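Local atomic coordinates of putative mandelate racemase (Salmonella typhimurium, PDB entry 2O56), a protein that is of unproven function but belongs to the enolase superfamily, binds a magnesium ion and may act as a dehydratase (hydro-lyase). Residues Val9-Val14 with Asp61-Ile66; Gln158-Ala163 with Asp210-Asp215; Phe244-Pro249 with Lys259-Lys264; Tyr352-Pro357 with Asn365-Asn370. All blocks are in the same frame, centred on the assembly; numbering follows the deposited sequence.

In the fold
Along the chain the four contacts follow one another in series; none nests in or crosses another. Contact 1 closes a 46-residue loop in the N-terminal domain, laying helix 52-66 on the four-stranded sheet that the C-terminal strand 395-398 later joins. The next three lie in the C-terminal barrel domain. Contact 2 closes another 46-residue loop and pairs helices 153-165 and 195-212. Contact 3 spans nine residues between strand 246-247 and its following helix, beside the magnesium site. Contact 4 spans seven, joining the turn into helix 356-359 to the loop that follows it. Contacts 1 and 2 lie farthest apart, their centres about 44 Å apart on opposite sides of the chain's centre, whereas the nearest atoms of contacts 1 and 4 are about 7 Å apart.

Contact 1: residues Val9-Val14 with Asp61-Ile66; sequences VDIIDV and DLSAII
Val9 and Ser63 carry this contact, in which strand 9-13 lies against helix 61-66 with the two axes nearly antiparallel (168°) and 9.3 Å apart at closest approach. Their CA atoms, 6.3 Å apart, mark the point where strand and helix come nearest.

The main interaction is of methyl groups with a hydroxyl. Val9 CG1 approaches Ser63 OG to 3.2 Å, a tight van der Waals fit, while Val9 CG2 settles beside Ser63 CB at 3.9 Å. The valine thus meets the serine with CB and both of its branches. Ile11, two residues on along the same face of the strand, adds a looser touch, its CD1 reaching 3.9 Å from Ser63 OG.

Purely apolar packing comes from Ile66, three residues on from Ser63, whose CD1 lies 4.3 Å from Val9 CG2. The Ile66 chain is extended beyond CG1 (chi2 179°), which carries its terminal methyl to the valine although CB is not aimed at the strand.

Hydrogen bonding contributes within the helix and not across the interface. Ser63 OG sits beside its own backbone N (chi1 -63°) and is bonded to the carbonyl of Ala59 one turn back, so the buried hydroxyl is satisfied while it faces the methyl groups.

Such a helix laid on an antiparallel sheet belongs to the N-terminal domain of the enolase superfamily. Val9 also packs on Val30 of strand 28-34 and Ser63 on Val398 of strand 395-398, while Leu62 and Ile66 turn to helix 93-114.

Contact 2: residues Gln158-Ala163 with Asp210-Asp215; sequences QAALTA and DAVGPD
The carbonyl group of Ala211 is the flat element here, and the CD2 methyl of Leu161 stands over one of its faces: CD2 lies 3.6 Å from Ala211 O and 4.1 Å from Ala211 C, almost directly above the oxygen. This joins two helices on the outside of the enolase-superfamily barrel domain, helix 153-165 and the C-terminal end of helix 195-212. Their CA atoms approach most closely at Leu161 and Val212, 6.4 Å apart.

Leu161 uses both branches. With CG placed beside the backbone N (chi1 -81°), the end of the side chain bends toward the neighbouring helix; CD1 then packs on Ala211 CB at 3.9 Å while CD2 covers the carbonyl. Ala211 also touches Ala157, one turn earlier on the first helix, so its methyl rests against more than one residue of that helix.

The second pair, Ala160 with Val212, lies on the more buried side, Ala160 being buried and Val212 partly so; the small alanine side chain lets the helices come close. Val212 also touches Val164, further along helix 153-165. The 195-212 helix ends there, and Gly213, with positive phi (82°), is the first residue to leave helical angles; Pro214 and Asp215 turn away to pack on Asp195 and Lys196 of a neighbouring subunit. No hydrogen bond crosses between the two segments; at the buried side, the contact is made by Ala160 CB against Val212 CG1, 3.8 Å apart.

Contact 3: residues Phe244-Pro249 with Lys259-Lys264; sequences FYYEEP and KQVADK. With MG (magnesium ion), chain I.
Pro249 and Val261 mark the nearest backbone approach, 7.5 Å between CA atoms, where the chain leaving strand 246-247 passes the helix of residues 259-264; in between, Glu248 takes left-handed backbone angles (44°/55°) and turns the chain at the strand end.

Val261 makes the contact with a single methyl. CG1, anti to the backbone N (chi1 -177°), meets the edge of the proline ring evenly, at 3.9 Å from both Pro249 CB and Pro249 CG, the two side chains crossing obliquely. The same methyl lies 4.2 Å from Tyr246 CE2, approaching the tyrosine ring at a slant. Val261 thus fills the angle between Tyr246 and Pro249, all three buried. The far end of the tyrosine is fixed by a hydrogen bond from its OH to the carbonyl of Ala231, in helix 228-238, and Val261 also packs on Leu269.

Strand 246-247, helix 255-264 and strand 269-271 form one beta-alpha-beta crossover of the parallel barrel. Tyr246 points to the helix layer, whereas Glu247, its neighbour along the strand, points the other way, into the metal site at the barrel's C-terminal strand ends.

The Glu247 side chain is extended, and OE2 binds the magnesium ion at 2.2 Å, together with two waters, Glu221 and Glu273. Its other oxygen, OE1, forms a salt bridge with Lys172 and a hydrogen bond with Gln294, holding the carboxylate in orientation. Glu248 OE1 stays 4.1 Å from the magnesium ion and pairs with Arg274 in a salt bridge.

Contact 4: residues Tyr352-Pro357 with Asn365-Asn370; sequences YALLEP and NYLPKN
Leu354 and Leu367 both set CG beside the backbone N (chi1 -59° and -66°), and each runs on with an extended chi2, which swings the two side-chain ends toward each other although neither CB is aimed across the contact. The site belongs to the C-terminal barrel domain of the enolase superfamily, where the chain leaves strand 347-350, forms the short helix 356-359 and returns as a segment without regular structure before strand 372-373. The nearest CA atoms, those of Leu354 and Leu367, are 6.9 Å apart.

One methyl, Leu354 CD2, makes every close touch. It bears on the proline ring of Pro368 at the CD and CG corner, the two side chains crossing at a slant, and Leu367 CD2 closes on it at 4.0 Å. The three groups form a small apolar patch, and no hydrogen bond bridges the segments. Leu354 and Pro368 both also rest on Leu349 of strand 347-350, so that strand backs the patch and links it to the barrel.

Within 352-357 the backbone curls: Leu355 N donates to Tyr352 O at 3.1 Å, and Leu355 then occupies the N-cap position of helix 356-359. Tyr352 itself turns elsewhere, its OH bonded to the carbonyl of Gly326. The tightest point of the packing is on the proline ring, where Leu354 CD2 lies 3.5 Å from Pro368 CD and 3.8 Å from Pro368 CG.

Contact 1: residues Val9-Val14 with Asp61-Ile66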
# COMPACT_ATOMS: atom_id res chain seq x y z
N VAL A 9 38.86 -26.09 -18.68
CA VAL A 9 38.01 -26.36 -17.54
C VAL A 9 37.61 -27.83 -17.60
O VAL A 9 37.14 -28.29 -18.63
CB VAL A 9 36.71 -25.48 -17.53
CG1 VAL A 9 35.86 -25.80 -16.28
CG2 VAL A 9 37.04 -24.01 -17.56
N ASP A 10 37.80 -28.55 -16.51
CA ASP A 10 37.35 -29.91 -16.40
C ASP A 10 36.07 -29.92 -15.60
O ASP A 10 36.01 -29.31 -14.53
CB ASP A 10 38.40 -30.78 -15.71
CG ASP A 10 39.76 -30.66 -16.37
OD1 ASP A 10 39.89 -31.09 -17.54
OD2 ASP A 10 40.70 -30.12 -15.74
N ILE A 11 35.06 -30.60 -16.12
CA ILE A 11 33.81 -30.77 -15.39
C ILE A 11 33.71 -32.23 -14.96
O ILE A 11 33.59 -33.13 -15.79
CB ILE A 11 32.60 -30.30 -16.24
CG1 ILE A 11 32.80 -28.83 -16.66
CG2 ILE A 11 31.32 -30.41 -15.43
CD1 ILE A 11 33.47 -28.61 -18.00
N ILE A 12 33.80 -32.44 -13.65
CA ILE A 12 34.07 -33.76 -13.07
C ILE A 12 32.84 -34.37 -12.39
O ILE A 12 32.28 -33.81 -11.45
CB ILE A 12 35.28 -33.69 -12.07
CG1 ILE A 12 36.52 -33.17 -12.80
CG2 ILE A 12 35.56 -35.05 -11.43
CD1 ILE A 12 37.58 -32.56 -11.92
N ASP A 13 32.43 -35.54 -12.87
CA ASP A 13 31.34 -36.29 -12.26
C ASP A 13 31.94 -37.23 -11.21
O ASP A 13 32.37 -38.34 -11.52
CB ASP A 13 30.62 -37.08 -13.37
CG ASP A 13 29.29 -37.66 -12.92
OD1 ASP A 13 28.81 -37.34 -11.81
OD2 ASP A 13 28.70 -38.43 -13.70
N VAL A 14 31.98 -36.76 -9.97
CA VAL A 14 32.84 -37.31 -8.91
C VAL A 14 32.42 -38.72 -8.55
O VAL A 14 31.30 -38.94 -8.06
CB VAL A 14 32.83 -36.39 -7.65
CG1 VAL A 14 33.57 -37.04 -6.45
CG2 VAL A 14 33.40 -35.00 -7.98
N ASP A 61 28.74 -25.71 -20.86
CA ASP A 61 28.38 -24.58 -21.74
C ASP A 61 28.92 -23.23 -21.26
O ASP A 61 29.41 -22.42 -22.08
CB ASP A 61 26.87 -24.49 -21.94
CG ASP A 61 26.33 -25.56 -22.88
OD1 ASP A 61 27.13 -26.25 -23.58
OD2 ASP A 61 25.09 -25.72 -22.90
N LEU A 62 28.82 -22.98 -19.96
CA LEU A 62 29.41 -21.77 -19.33
C LEU A 62 30.94 -21.72 -19.46
O LEU A 62 31.52 -20.68 -19.76
CB LEU A 62 28.95 -21.63 -17.86
CG LEU A 62 27.47 -21.26 -17.65
CD1 LEU A 62 27.00 -21.39 -16.20
CD2 LEU A 62 27.20 -19.88 -18.16
N SER A 63 31.59 -22.87 -19.30
CA SER A 63 33.05 -22.95 -19.43
C SER A 63 33.56 -22.46 -20.78
O SER A 63 34.58 -21.77 -20.83
CB SER A 63 33.53 -24.36 -19.14
OG SER A 63 33.25 -24.68 -17.78
N ALA A 64 32.83 -22.77 -21.85
CA ALA A 64 33.15 -22.29 -23.20
C ALA A 64 33.33 -20.79 -23.27
O ALA A 64 34.14 -20.32 -24.06
CB ALA A 64 32.11 -22.74 -24.21
N ILE A 65 32.59 -20.04 -22.46
CA ILE A 65 32.60 -18.59 -22.59
C ILE A 65 33.67 -17.89 -21.76
O ILE A 65 33.94 -16.70 -21.97
CB ILE A 65 31.19 -17.93 -22.44
CG1 ILE A 65 30.76 -17.86 -20.98
CG2 ILE A 65 30.15 -18.67 -23.27
CD1 ILE A 65 29.69 -16.79 -20.73
N ILE A 66 34.31 -18.63 -20.85
CA ILE A 66 35.36 -18.07 -20.01
C ILE A 66 36.81 -18.49 -20.36
O ILE A 66 37.77 -17.96 -19.79
CB ILE A 66 35.07 -18.36 -18.52
CG1 ILE A 66 35.40 -19.81 -18.18
CG2 ILE A 66 33.61 -17.98 -18.18
CD1 ILE A 66 35.19 -20.19 -16.76

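Contact 2: residues Gln158-Ala163 with Asp210-Asp215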
# COMPACT_ATOMS: atom_id res chain seq x y z
N GLN A 158 16.05 -40.50 20.90
CA GLN A 158 17.32 -41.21 21.00
C GLN A 158 18.39 -40.65 20.06
O GLN A 158 19.51 -40.40 20.50
CB GLN A 158 17.14 -42.71 20.74
CG GLN A 158 18.34 -43.56 21.16
CD GLN A 158 18.93 -43.12 22.49
OE1 GLN A 158 18.29 -43.22 23.54
NE2 GLN A 158 20.17 -42.61 22.44
N ALA A 159 18.05 -40.46 18.79
CA ALA A 159 19.01 -39.92 17.82
C ALA A 159 19.48 -38.52 18.23
O ALA A 159 20.66 -38.17 18.05
CB ALA A 159 18.42 -39.92 16.41
N ALA A 160 18.56 -37.74 18.80
CA ALA A 160 18.84 -36.39 19.30
C ALA A 160 19.80 -36.44 20.47
O ALA A 160 20.73 -35.63 20.57
CB ALA A 160 17.55 -35.71 19.72
N LEU A 161 19.56 -37.40 21.37
CA LEU A 161 20.41 -37.62 22.54
C LEU A 161 21.81 -38.09 22.17
O LEU A 161 22.80 -37.70 22.80
CB LEU A 161 19.76 -38.61 23.50
CG LEU A 161 18.69 -38.03 24.44
CD1 LEU A 161 17.95 -39.13 25.22
CD2 LEU A 161 19.27 -37.01 25.39
N THR A 162 21.90 -38.94 21.14
CA THR A 162 23.17 -39.34 20.56
C THR A 162 23.98 -38.14 20.06
O THR A 162 25.17 -38.03 20.32
CB THR A 162 22.98 -40.39 19.46
OG1 THR A 162 22.32 -41.54 20.01
CG2 THR A 162 24.31 -40.82 18.84
N ALA A 163 23.31 -37.24 19.34
CA ALA A 163 23.99 -36.07 18.76
C ALA A 163 24.47 -35.14 19.87
O ALA A 163 25.56 -34.56 19.78
CB ALA A 163 23.03 -35.32 17.81
N ASP A 210 11.58 -33.08 25.02
CA ASP A 210 11.55 -33.72 26.34
C ASP A 210 12.89 -34.38 26.68
O ASP A 210 13.37 -34.29 27.81
CB ASP A 210 10.43 -34.76 26.39
CG ASP A 210 9.06 -34.13 26.52
OD1 ASP A 210 8.98 -32.97 27.00
OD2 ASP A 210 8.05 -34.78 26.14
N ALA A 211 13.50 -35.02 25.68
CA ALA A 211 14.78 -35.68 25.84
C ALA A 211 15.94 -34.70 26.05
O ALA A 211 16.75 -34.88 26.95
CB ALA A 211 15.06 -36.60 24.67
N VAL A 212 16.02 -33.66 25.22
CA VAL A 212 17.22 -32.82 25.22
C VAL A 212 17.19 -31.66 26.22
O VAL A 212 18.22 -31.10 26.55
CB VAL A 212 17.54 -32.31 23.79
CG1 VAL A 212 17.81 -33.48 22.84
CG2 VAL A 212 16.42 -31.48 23.29
N GLY A 213 16.01 -31.30 26.71
CA GLY A 213 15.87 -30.13 27.57
C GLY A 213 15.78 -28.82 26.80
O GLY A 213 15.76 -28.82 25.56
N PRO A 214 15.72 -27.70 27.54
CA PRO A 214 15.51 -26.37 26.94
C PRO A 214 16.73 -25.80 26.20
O PRO A 214 16.56 -24.93 25.34
CB PRO A 214 15.17 -25.48 28.15
CG PRO A 214 15.84 -26.15 29.31
CD PRO A 214 15.82 -27.63 29.02
N ASP A 215 17.92 -26.28 26.54
CA ASP A 215 19.16 -25.63 26.12
C ASP A 215 19.83 -26.31 24.93
O ASP A 215 20.96 -25.98 24.57
CB ASP A 215 20.16 -25.52 27.27
CG ASP A 215 19.71 -24.54 28.34
OD1 ASP A 215 18.99 -23.57 28.01
OD2 ASP A 215 20.09 -24.74 29.52

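Contact 3: residues Phe244-Pro249 with Lys259-Lys264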
# COMPACT_ATOMS: atom_id res chain seq x y z
N PHE A 244 13.77 -23.21 17.14
CA PHE A 244 14.87 -22.24 16.87
C PHE A 244 14.58 -21.47 15.57
O PHE A 244 14.54 -20.24 15.55
CB PHE A 244 16.18 -23.00 16.70
CG PHE A 244 17.41 -22.16 16.83
CD1 PHE A 244 17.60 -21.31 17.91
CD2 PHE A 244 18.42 -22.27 15.88
CE1 PHE A 244 18.77 -20.56 18.01
CE2 PHE A 244 19.60 -21.53 15.98
CZ PHE A 244 19.76 -20.66 17.04
N TYR A 245 14.41 -22.22 14.49
CA TYR A 245 13.65 -21.71 13.36
C TYR A 245 12.94 -22.79 12.56
O TYR A 245 13.15 -23.98 12.79
CB TYR A 245 14.52 -20.81 12.50
CG TYR A 245 15.91 -21.33 12.12
CD1 TYR A 245 16.09 -22.15 11.02
CD2 TYR A 245 17.04 -20.94 12.84
CE1 TYR A 245 17.35 -22.59 10.65
CE2 TYR A 245 18.31 -21.38 12.48
CZ TYR A 245 18.45 -22.21 11.39
OH TYR A 245 19.70 -22.64 11.01
N TYR A 246 12.09 -22.37 11.62
CA TYR A 246 11.16 -23.24 10.93
C TYR A 246 11.55 -23.15 9.45
O TYR A 246 11.39 -22.10 8.86
CB TYR A 246 9.76 -22.66 11.11
CG TYR A 246 8.59 -23.53 10.67
CD1 TYR A 246 8.67 -24.92 10.70
CD2 TYR A 246 7.38 -22.94 10.26
CE1 TYR A 246 7.59 -25.71 10.32
CE2 TYR A 246 6.28 -23.73 9.88
CZ TYR A 246 6.39 -25.10 9.91
OH TYR A 246 5.33 -25.87 9.53
N GLU A 247 12.07 -24.24 8.87
CA GLU A 247 12.83 -24.18 7.62
C GLU A 247 12.00 -24.62 6.41
O GLU A 247 11.36 -25.67 6.41
CB GLU A 247 14.12 -25.04 7.71
CG GLU A 247 14.85 -25.14 6.39
CD GLU A 247 16.20 -25.82 6.48
OE1 GLU A 247 16.83 -25.82 7.56
OE2 GLU A 247 16.62 -26.37 5.45
N GLU A 248 12.03 -23.80 5.36
CA GLU A 248 11.28 -24.08 4.14
C GLU A 248 9.85 -24.57 4.33
O GLU A 248 9.48 -25.62 3.79
CB GLU A 248 12.06 -25.10 3.28
CG GLU A 248 13.29 -24.52 2.60
CD GLU A 248 13.66 -25.25 1.34
OE1 GLU A 248 13.99 -26.44 1.44
OE2 GLU A 248 13.61 -24.65 0.24
N PRO A 249 9.01 -23.82 5.08
CA PRO A 249 7.64 -24.29 5.25
C PRO A 249 6.90 -24.39 3.90
O PRO A 249 5.98 -25.18 3.73
CB PRO A 249 7.02 -23.21 6.14
CG PRO A 249 7.85 -21.98 5.89
CD PRO A 249 9.22 -22.50 5.71
N LYS A 259 5.33 -15.11 3.38
CA LYS A 259 4.78 -14.06 4.23
C LYS A 259 3.52 -14.51 4.98
O LYS A 259 3.37 -14.22 6.18
CB LYS A 259 4.54 -12.79 3.42
CG LYS A 259 4.18 -11.53 4.21
CD LYS A 259 5.03 -11.31 5.44
CE LYS A 259 4.57 -10.06 6.19
NZ LYS A 259 4.40 -8.88 5.30
N GLN A 260 2.64 -15.23 4.30
CA GLN A 260 1.44 -15.74 4.96
C GLN A 260 1.80 -16.70 6.12
O GLN A 260 1.20 -16.61 7.18
CB GLN A 260 0.49 -16.38 3.95
CG GLN A 260 -0.80 -16.98 4.51
CD GLN A 260 -1.86 -15.97 4.94
OE1 GLN A 260 -1.68 -14.76 4.82
NE2 GLN A 260 -2.98 -16.48 5.45
N VAL A 261 2.79 -17.57 5.93
CA VAL A 261 3.25 -18.46 7.00
C VAL A 261 3.82 -17.64 8.17
O VAL A 261 3.45 -17.85 9.31
CB VAL A 261 4.25 -19.56 6.49
CG1 VAL A 261 4.67 -20.53 7.65
CG2 VAL A 261 3.61 -20.39 5.39
N ALA A 262 4.66 -16.65 7.85
CA ALA A 262 5.27 -15.76 8.86
C ALA A 262 4.21 -15.06 9.71
O ALA A 262 4.36 -14.96 10.93
CB ALA A 262 6.18 -14.74 8.19
N ASP A 263 3.13 -14.64 9.07
CA ASP A 263 2.04 -13.94 9.76
C ASP A 263 1.31 -14.83 10.77
O ASP A 263 0.88 -14.36 11.82
CB ASP A 263 1.02 -13.43 8.74
CG ASP A 263 1.54 -12.24 7.92
OD1 ASP A 263 2.60 -11.70 8.28
OD2 ASP A 263 0.87 -11.86 6.93
N LYS A 264 1.16 -16.11 10.43
CA LYS A 264 0.25 -17.01 11.16
C LYS A 264 1.01 -17.94 12.11
O LYS A 264 0.41 -18.58 12.98
CB LYS A 264 -0.59 -17.83 10.18
CG LYS A 264 -1.42 -17.00 9.15
CD LYS A 264 -2.19 -15.85 9.84
CE LYS A 264 -3.30 -15.27 8.94
NZ LYS A 264 -4.28 -14.49 9.76
MG MG I . 16.81 -28.01 3.99
O HOH W 1 18.87 -28.83 4.21
O HOH W 2 14.53 -27.77 3.27

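Contact 4: residues Tyr352-Pro357 with Asn365-Asn370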
# COMPACT_ATOMS: atom_id res chain seq x y z
N TYR A 352 26.50 -37.90 6.77
CA TYR A 352 27.25 -38.49 5.65
C TYR A 352 28.56 -37.75 5.39
O TYR A 352 29.51 -38.32 4.86
CB TYR A 352 26.41 -38.52 4.37
CG TYR A 352 26.40 -37.19 3.66
CD1 TYR A 352 27.45 -36.82 2.80
CD2 TYR A 352 25.36 -36.29 3.85
CE1 TYR A 352 27.47 -35.60 2.19
CE2 TYR A 352 25.36 -35.06 3.22
CZ TYR A 352 26.42 -34.72 2.39
OH TYR A 352 26.43 -33.49 1.77
N ALA A 353 28.60 -36.46 5.75
CA ALA A 353 29.73 -35.59 5.49
C ALA A 353 30.97 -35.99 6.31
O ALA A 353 32.11 -35.66 5.94
CB ALA A 353 29.35 -34.15 5.79
N LEU A 354 30.73 -36.69 7.41
CA LEU A 354 31.79 -37.19 8.29
C LEU A 354 32.36 -38.52 7.80
O LEU A 354 33.42 -38.95 8.25
CB LEU A 354 31.23 -37.38 9.71
CG LEU A 354 30.64 -36.18 10.45
CD1 LEU A 354 29.86 -36.66 11.68
CD2 LEU A 354 31.75 -35.23 10.85
N LEU A 355 31.63 -39.18 6.90
CA LEU A 355 31.87 -40.58 6.58
C LEU A 355 32.89 -40.74 5.46
O LEU A 355 33.05 -39.85 4.63
CB LEU A 355 30.56 -41.26 6.19
CG LEU A 355 29.47 -41.29 7.25
CD1 LEU A 355 28.25 -42.02 6.72
CD2 LEU A 355 29.97 -41.95 8.53
N GLU A 356 33.52 -41.90 5.42
CA GLU A 356 34.55 -42.24 4.45
C GLU A 356 34.27 -41.99 3.01
O GLU A 356 35.04 -41.38 2.37
CB GLU A 356 34.98 -43.68 4.62
CG GLU A 356 35.93 -43.84 5.74
CD GLU A 356 37.28 -43.40 5.35
OE1 GLU A 356 37.71 -43.87 4.28
OE2 GLU A 356 37.92 -42.61 6.08
N PRO A 357 33.19 -42.50 2.48
CA PRO A 357 32.87 -42.26 1.06
C PRO A 357 32.74 -40.78 0.65
O PRO A 357 32.95 -40.44 -0.52
CB PRO A 357 31.52 -42.98 0.87
CG PRO A 357 31.46 -43.98 1.97
CD PRO A 357 32.16 -43.35 3.13
N ASN A 365 41.05 -33.33 5.36
CA ASN A 365 39.90 -33.72 6.17
C ASN A 365 39.66 -32.71 7.27
O ASN A 365 40.41 -32.66 8.25
CB ASN A 365 40.06 -35.14 6.74
CG ASN A 365 38.72 -35.80 7.08
OD1 ASN A 365 37.65 -35.24 6.82
ND2 ASN A 365 38.77 -36.98 7.67
N TYR A 366 38.64 -31.89 7.09
CA TYR A 366 38.22 -30.96 8.12
C TYR A 366 37.01 -31.54 8.83
O TYR A 366 35.96 -31.78 8.23
CB TYR A 366 37.90 -29.59 7.52
CG TYR A 366 39.04 -29.02 6.70
CD1 TYR A 366 40.20 -28.55 7.32
CD2 TYR A 366 38.96 -28.97 5.32
CE1 TYR A 366 41.24 -28.05 6.56
CE2 TYR A 366 40.00 -28.47 4.56
CZ TYR A 366 41.13 -28.01 5.19
OH TYR A 366 42.17 -27.50 4.44
N LEU A 367 37.17 -31.79 10.12
CA LEU A 367 36.10 -32.43 10.88
C LEU A 367 35.71 -31.52 12.02
O LEU A 367 36.56 -30.83 12.59
CB LEU A 367 36.55 -33.80 11.39
CG LEU A 367 36.82 -34.88 10.32
CD1 LEU A 367 37.46 -36.11 10.94
CD2 LEU A 367 35.54 -35.27 9.55
N PRO A 368 34.41 -31.50 12.36
CA PRO A 368 34.03 -30.70 13.51
C PRO A 368 34.44 -31.42 14.79
O PRO A 368 34.57 -32.64 14.76
CB PRO A 368 32.50 -30.63 13.41
CG PRO A 368 32.12 -31.85 12.65
CD PRO A 368 33.26 -32.19 11.75
N LYS A 369 34.65 -30.66 15.86
CA LYS A 369 35.02 -31.21 17.17
C LYS A 369 34.16 -30.52 18.22
O LYS A 369 34.22 -29.30 18.35
CB LYS A 369 36.49 -30.93 17.48
CG LYS A 369 37.50 -31.69 16.61
CD LYS A 369 37.67 -33.12 17.06
CE LYS A 369 38.63 -33.86 16.15
NZ LYS A 369 37.98 -34.43 14.94
N ASN A 370 33.37 -31.31 18.94
CA ASN A 370 32.53 -30.83 20.03
C ASN A 370 31.48 -29.81 19.59
O ASN A 370 31.19 -28.85 20.31
CB ASN A 370 33.39 -30.29 21.17
CG ASN A 370 34.42 -31.29 21.60
OD1 ASN A 370 34.09 -32.41 21.97
ND2 ASN A 370 35.70 -30.90 21.53